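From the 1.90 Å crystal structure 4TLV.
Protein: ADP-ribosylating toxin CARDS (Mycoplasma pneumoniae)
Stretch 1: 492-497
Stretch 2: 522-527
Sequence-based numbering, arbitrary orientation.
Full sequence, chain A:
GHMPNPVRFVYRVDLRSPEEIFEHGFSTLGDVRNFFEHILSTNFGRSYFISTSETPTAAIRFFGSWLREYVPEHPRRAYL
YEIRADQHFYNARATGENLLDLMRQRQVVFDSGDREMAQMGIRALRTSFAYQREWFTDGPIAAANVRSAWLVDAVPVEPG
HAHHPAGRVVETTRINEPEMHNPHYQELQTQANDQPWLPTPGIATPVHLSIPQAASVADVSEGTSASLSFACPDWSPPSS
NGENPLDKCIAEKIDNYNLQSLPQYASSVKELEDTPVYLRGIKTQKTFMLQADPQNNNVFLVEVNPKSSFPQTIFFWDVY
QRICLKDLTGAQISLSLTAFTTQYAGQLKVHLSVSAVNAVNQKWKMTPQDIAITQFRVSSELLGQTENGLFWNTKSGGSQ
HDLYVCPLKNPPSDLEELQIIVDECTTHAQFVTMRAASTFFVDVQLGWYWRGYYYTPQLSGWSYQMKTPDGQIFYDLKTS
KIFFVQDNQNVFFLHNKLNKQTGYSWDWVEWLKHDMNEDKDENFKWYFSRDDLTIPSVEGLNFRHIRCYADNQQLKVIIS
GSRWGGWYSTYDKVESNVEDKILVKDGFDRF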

# COMPACT_ATOMS: atom_id res chain seq x y z
N PHE A 492 -13.35 -2.63 17.89
CA PHE A 492 -12.84 -2.22 19.20
C PHE A 492 -11.41 -1.72 19.12
O PHE A 492 -10.58 -2.34 18.46
N PHE A 493 -11.12 -0.63 19.84
CA PHE A 493 -9.83 0.07 19.77
C PHE A 493 -9.00 -0.07 21.05
O PHE A 493 -9.54 -0.03 22.17
N LEU A 494 -7.70 -0.22 20.88
CA LEU A 494 -6.78 -0.46 21.99
C LEU A 494 -6.59 0.84 22.75
O LEU A 494 -6.22 1.86 22.17
N HIS A 495 -6.89 0.81 24.05
CA HIS A 495 -6.90 2.02 24.85
C HIS A 495 -5.96 1.94 26.07
O HIS A 495 -6.04 0.99 26.86
N ASN A 496 -5.10 2.94 26.22
CA ASN A 496 -4.20 3.00 27.37
C ASN A 496 -4.93 3.62 28.55
O ASN A 496 -5.69 4.55 28.36
N LYS A 497 -4.72 3.11 29.76
CA LYS A 497 -5.36 3.70 30.96
C LYS A 497 -4.32 4.31 31.89
O LYS A 497 -4.63 5.18 32.71
N GLU A 522 -4.56 10.91 22.69
CA GLU A 522 -3.33 10.12 22.54
C GLU A 522 -3.35 8.78 23.27
O GLU A 522 -2.51 7.93 23.00
N ASN A 523 -4.31 8.58 24.18
CA ASN A 523 -4.45 7.27 24.82
C ASN A 523 -4.96 6.18 23.89
O ASN A 523 -4.95 5.01 24.24
N PHE A 524 -5.38 6.57 22.69
CA PHE A 524 -5.76 5.57 21.68
C PHE A 524 -4.70 5.48 20.58
O PHE A 524 -4.87 4.72 19.62
N LYS A 525 -3.62 6.27 20.71
CA LYS A 525 -2.55 6.29 19.71
C LYS A 525 -1.31 5.49 20.10
O LYS A 525 -0.79 5.64 21.22
N TRP A 526 -0.82 4.66 19.18
CA TRP A 526 0.31 3.77 19.43
C TRP A 526 1.34 3.83 18.31
O TRP A 526 1.01 4.19 17.18
N TYR A 527 2.58 3.48 18.62
CA TYR A 527 3.61 3.38 17.59
C TYR A 527 4.53 2.20 17.86
O TYR A 527 4.60 1.70 18.99

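Stretch 1 is largely a strand; stretch 2 opens with a 3-10 segment, and their touching parts run 108° apart. Phe-492 lies out of reach of stretch 2. Phe-493 has its CA-to-CB bond toward stretch 2, but with chi1 in m the ring end leads away. Its contact is therefore made near the backbone: CB of Phe-493 sits 3.9 Å from CD1 of Phe-524.

Leu-494 points sideways, with rotamer t, p. Leu-494 CD2 lies over one face of the Trp-526 indole, 4.0 Å from the centroid of the five-membered ring, a CH-pi contact. Trp-526 points toward stretch 1 with chi1 m and chi2 85°. This places Trp-526 NE1 3.1 Å from Leu-494 O, in a hydrogen bond that satisfies the buried indole nitrogen. One residue of the strand thus meets the indole through both side chain and backbone. Water 1 lies 2.9 Å from Leu-494 O and 2.6 Å from Phe-524 O, within hydrogen-bonding distance of both carbonyls.

His-495 starts sideways, but chi1 t brings its ring end nearer. His-495 CD2 lies over one face of the Phe-524 ring, 3.4 Å from Phe-524 CZ. The two rings are oblique, with planes at 34°. Phe-524, chi1 m, likewise starts sideways and ends nearer. His-495 NE2 also packs 3.6 Å from Asn-523 CB. His-495 ND1 is hydrogen-bonded elsewhere in the structure.

Asn-496, chi1 t, and Asn-523, chi1 m, point toward each other's stretch and pair twice. Asn-496 N donates to Asn-523 O at 2.9 Å, nearly straight at 178°. Asn-496 ND2 donates to Asn-523 OD1 at 3.1 Å, so backbone and side chain both tie the two residues together. Asn-496 CB also packs 3.9 Å from Trp-526 CZ2. Lys-497 points away and makes no contact with stretch 2.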

# COMPACT_ATOMS: atom_id res chain seq x y z
CB PHE A 492 -12.90 -3.39 20.19
CG PHE A 492 -14.29 -3.93 20.39
CD1 PHE A 492 -14.85 -4.81 19.47
CD2 PHE A 492 -15.05 -3.54 21.48
CE1 PHE A 492 -16.12 -5.31 19.65
CE2 PHE A 492 -16.33 -4.03 21.66
CZ PHE A 492 -16.87 -4.90 20.74
CB PHE A 493 -10.07 1.55 19.50
CG PHE A 493 -10.70 1.82 18.15
CD1 PHE A 493 -12.07 1.66 17.96
CD2 PHE A 493 -9.92 2.19 17.07
CE1 PHE A 493 -12.65 1.90 16.71
CE2 PHE A 493 -10.48 2.42 15.82
CZ PHE A 493 -11.85 2.28 15.64
CB LEU A 494 -5.43 -0.98 21.46
CG LEU A 494 -4.36 -1.31 22.52
CD1 LEU A 494 -4.88 -2.41 23.44
CD2 LEU A 494 -3.07 -1.72 21.87
CB HIS A 495 -8.33 2.34 25.32
CG HIS A 495 -8.44 3.60 26.12
ND1 HIS A 495 -8.90 3.62 27.42
CD2 HIS A 495 -8.16 4.89 25.80
CE1 HIS A 495 -8.90 4.86 27.87
NE2 HIS A 495 -8.45 5.65 26.91
CB ASN A 496 -2.98 3.85 27.03
CG ASN A 496 -2.17 4.23 28.27
OD1 ASN A 496 -1.46 3.27 28.81
ND2 ASN A 496 -2.18 5.38 28.72
CB LYS A 497 -6.16 2.64 31.72
CG LYS A 497 -7.32 2.06 30.93
CD LYS A 497 -7.88 0.81 31.59
CE LYS A 497 -8.51 1.13 32.94
NZ LYS A 497 -9.42 0.02 33.38
CB GLU A 522 -2.10 10.94 22.92
CG GLU A 522 -1.92 12.15 22.03
CD GLU A 522 -0.61 12.85 22.27
OE1 GLU A 522 0.17 12.37 23.11
OE2 GLU A 522 -0.36 13.88 21.62
CB ASN A 523 -5.35 7.36 26.05
CG ASN A 523 -4.74 8.17 27.15
OD1 ASN A 523 -3.65 7.85 27.63
ND2 ASN A 523 -5.41 9.24 27.56
CB PHE A 524 -7.09 5.94 21.02
CG PHE A 524 -8.32 5.67 21.87
CD1 PHE A 524 -8.89 4.41 21.91
CD2 PHE A 524 -8.91 6.69 22.59
CE1 PHE A 524 -10.02 4.16 22.67
CE2 PHE A 524 -10.05 6.46 23.37
CZ PHE A 524 -10.60 5.19 23.40
CB LYS A 525 -2.16 7.74 19.37
CG LYS A 525 -3.34 8.56 18.86
CD LYS A 525 -2.89 9.85 18.24
CE LYS A 525 -4.07 10.56 17.57
NZ LYS A 525 -3.64 11.88 17.07
CB TRP A 526 -0.19 2.33 19.58
CG TRP A 526 -1.22 2.19 20.63
CD1 TRP A 526 -2.57 2.40 20.49
CD2 TRP A 526 -1.01 1.83 22.00
NE1 TRP A 526 -3.20 2.20 21.69
CE2 TRP A 526 -2.27 1.84 22.63
CE3 TRP A 526 0.13 1.50 22.74
CZ2 TRP A 526 -2.43 1.52 23.99
CZ3 TRP A 526 -0.03 1.18 24.10
CH2 TRP A 526 -1.30 1.20 24.70
CB TYR A 527 4.40 4.68 17.47
CG TYR A 527 5.21 5.02 18.70
CD1 TYR A 527 4.62 5.64 19.80
CD2 TYR A 527 6.57 4.71 18.77
CE1 TYR A 527 5.37 5.95 20.94
CE2 TYR A 527 7.32 5.01 19.90
CZ TYR A 527 6.72 5.63 20.98
OH TYR A 527 7.47 5.92 22.10
O HOH W 1 -6.31 2.62 19.41